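PDB 6X42: serine repeat antigen 5 from Plasmodium falciparum, which is a papain-family pseudo-zymogen of the malaria parasite that probably lacks conventional cysteine protease activity. Local coordinates for residues 193-196 with 197-201. Residues are numbered along the deposited sequence; the frame is centred on the assembly and turned at random. Where two conformers were deposited one is given.
With CA (calcium ion), chain B.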
loop_
_atom_site.group_PDB
_atom_site.type_symbol
_atom_site.label_atom_id
_atom_site.label_comp_id
_atom_site.label_asym_id
_atom_site.label_seq_id
_atom_site.Cartn_x
_atom_site.Cartn_y
_atom_site.Cartn_z
ATOM N N ILE A 193 -7.433 -1.634 -6.262
ATOM C CA ILE A 193 -8.050 -1.104 -7.465
ATOM C C ILE A 193 -8.106 -2.214 -8.510
ATOM O O ILE A 193 -7.495 -3.270 -8.371
ATOM C CB ILE A 193 -7.288 0.124 -8.020
ATOM C CG1 ILE A 193 -5.867 -0.242 -8.482
ATOM C CG2 ILE A 193 -7.226 1.218 -6.960
ATOM C CD1 ILE A 193 -5.190 0.886 -9.269
ATOM N N LYS A 194 -8.846 -1.963 -9.584
ATOM C CA LYS A 194 -8.793 -2.823 -10.761
ATOM C C LYS A 194 -7.745 -2.237 -11.702
ATOM O O LYS A 194 -7.850 -1.073 -12.109
ATOM C CB LYS A 194 -10.161 -2.965 -11.433
ATOM C CG LYS A 194 -10.272 -4.257 -12.254
ATOM C CD LYS A 194 -11.686 -4.532 -12.732
ATOM C CE LYS A 194 -11.837 -5.950 -13.242
ATOM N NZ LYS A 194 -13.216 -6.168 -13.755
ATOM N N ALA A 195 -6.723 -3.037 -12.025
ATOM C CA ALA A 195 -5.575 -2.526 -12.774
ATOM C C ALA A 195 -6.002 -1.910 -14.100
ATOM O O ALA A 195 -5.401 -0.923 -14.554
ATOM C CB ALA A 195 -4.552 -3.635 -13.026
ATOM N N GLU A 196 -7.018 -2.491 -14.749
ATOM C CA GLU A 196 -7.466 -1.944 -16.024
ATOM C C GLU A 196 -7.730 -0.448 -15.932
ATOM O O GLU A 196 -7.536 0.280 -16.911
ATOM C CB GLU A 196 -8.729 -2.669 -16.517
ATOM C CG GLU A 196 -10.012 -2.280 -15.786
ATOM C CD GLU A 196 -11.282 -2.919 -16.335
ATOM O OE1 GLU A 196 -11.212 -4.057 -16.866
ATOM O OE2 GLU A 196 -12.366 -2.312 -16.162
ATOM N N ASN A 197 -8.187 0.019 -14.770
ATOM C CA ASN A 197 -8.672 1.378 -14.643
ATOM C C ASN A 197 -7.569 2.410 -14.759
ATOM O O ASN A 197 -7.874 3.576 -15.034
ATOM C CB ASN A 197 -9.436 1.568 -13.339
ATOM C CG ASN A 197 -10.761 0.835 -13.352
ATOM O OD1 ASN A 197 -11.308 0.582 -14.424
ATOM N ND2 ASN A 197 -11.276 0.482 -12.197
ATOM N N VAL A 198 -6.304 2.016 -14.579
ATOM C CA VAL A 198 -5.169 2.934 -14.705
ATOM C C VAL A 198 -4.386 2.713 -15.985
ATOM O O VAL A 198 -3.300 3.287 -16.150
ATOM C CB VAL A 198 -4.259 2.916 -13.459
ATOM C CG1 VAL A 198 -5.060 3.186 -12.196
ATOM C CG2 VAL A 198 -3.497 1.605 -13.325
ATOM N N MET A 199 -4.945 1.951 -16.932
ATOM C CA MET A 199 -4.278 1.603 -18.179
ATOM C C MET A 199 -4.493 2.618 -19.293
ATOM O O MET A 199 -3.850 2.499 -20.345
ATOM C CB MET A 199 -4.791 0.253 -18.677
ATOM C CG MET A 199 -4.418 -0.907 -17.807
ATOM S SD MET A 199 -2.656 -1.191 -17.726
ATOM C CE MET A 199 -2.664 -2.773 -16.871
ATOM N N GLY A 200 -5.390 3.585 -19.104
ATOM C CA GLY A 200 -5.638 4.558 -20.156
ATOM C C GLY A 200 -4.404 5.389 -20.451
ATOM O O GLY A 200 -3.567 5.660 -19.584
ATOM N N TYR A 201 -4.301 5.815 -21.706
ATOM C CA TYR A 201 -3.219 6.703 -22.116
ATOM C C TYR A 201 -3.112 7.924 -21.197
ATOM O O TYR A 201 -2.015 8.428 -20.925
ATOM C CB TYR A 201 -3.519 7.150 -23.550
ATOM C CG TYR A 201 -2.597 8.222 -24.057
ATOM C CD1 TYR A 201 -1.322 7.916 -24.494
ATOM C CD2 TYR A 201 -3.001 9.547 -24.088
ATOM C CE1 TYR A 201 -0.465 8.911 -24.950
ATOM C CE2 TYR A 201 -2.164 10.540 -24.551
ATOM C CZ TYR A 201 -0.898 10.220 -24.971
ATOM O OH TYR A 201 -0.068 11.223 -25.425
HETATM CA CA CA B . -13.299 -0.379 -15.293
HETATM O O HOH W 1 -10.595 0.356 -9.375
HETATM O O HOH W 2 -14.132 1.787 -14.558
#
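Ile193 meets Val198 through methyl groups, Ile193 CD1 lying 3.7 Å from Val198 CG1, and the two side chains run at about a right angle to one another. Val198 continues from there onto Phe203, Trp246 and Phe270, while Ile193 also rests on Val221 of strand 219-230, so this face of the turn looks into the protein. At Lys194 the backbone does the work. Its carbonyl O accepts Asn197 N at 2.9 Å. Lys194 N and Asn197 ND2 each donate to one water, both at 2.9 Å from its oxygen, consistent with an amide whose rotation is set from both ends, ND2 on the water and OD1 on the calcium ion. Beside this bridge, Lys194 CB packs against Asn197 ND2 at 3.7 Å. Ala195 O takes Val198 N at 3.1 Å, and the Ala195 N-H is held by Asp218. Three successive i to i+3 bonds, completed by Met199 N to Glu196 O, define a short turn of 3-10 helix in the papain-like fold, set in the loop between strands 189-193 and 208-209. Glu196 has CG wedged between its backbone N and carbonyl carbon (chi1 75°) and an extended chain beyond, which carries OE2 to the calcium ion at 2.3 Å. Adjacent in sequence, Asn197 supplies OD1 at 2.4 Å from the same calcium ion, its CG placed beside the backbone N (chi1 -70°). The carboxylate and amide planes are 74° apart, yet both oxygens converge on the ion, where a water and Asp214 join them.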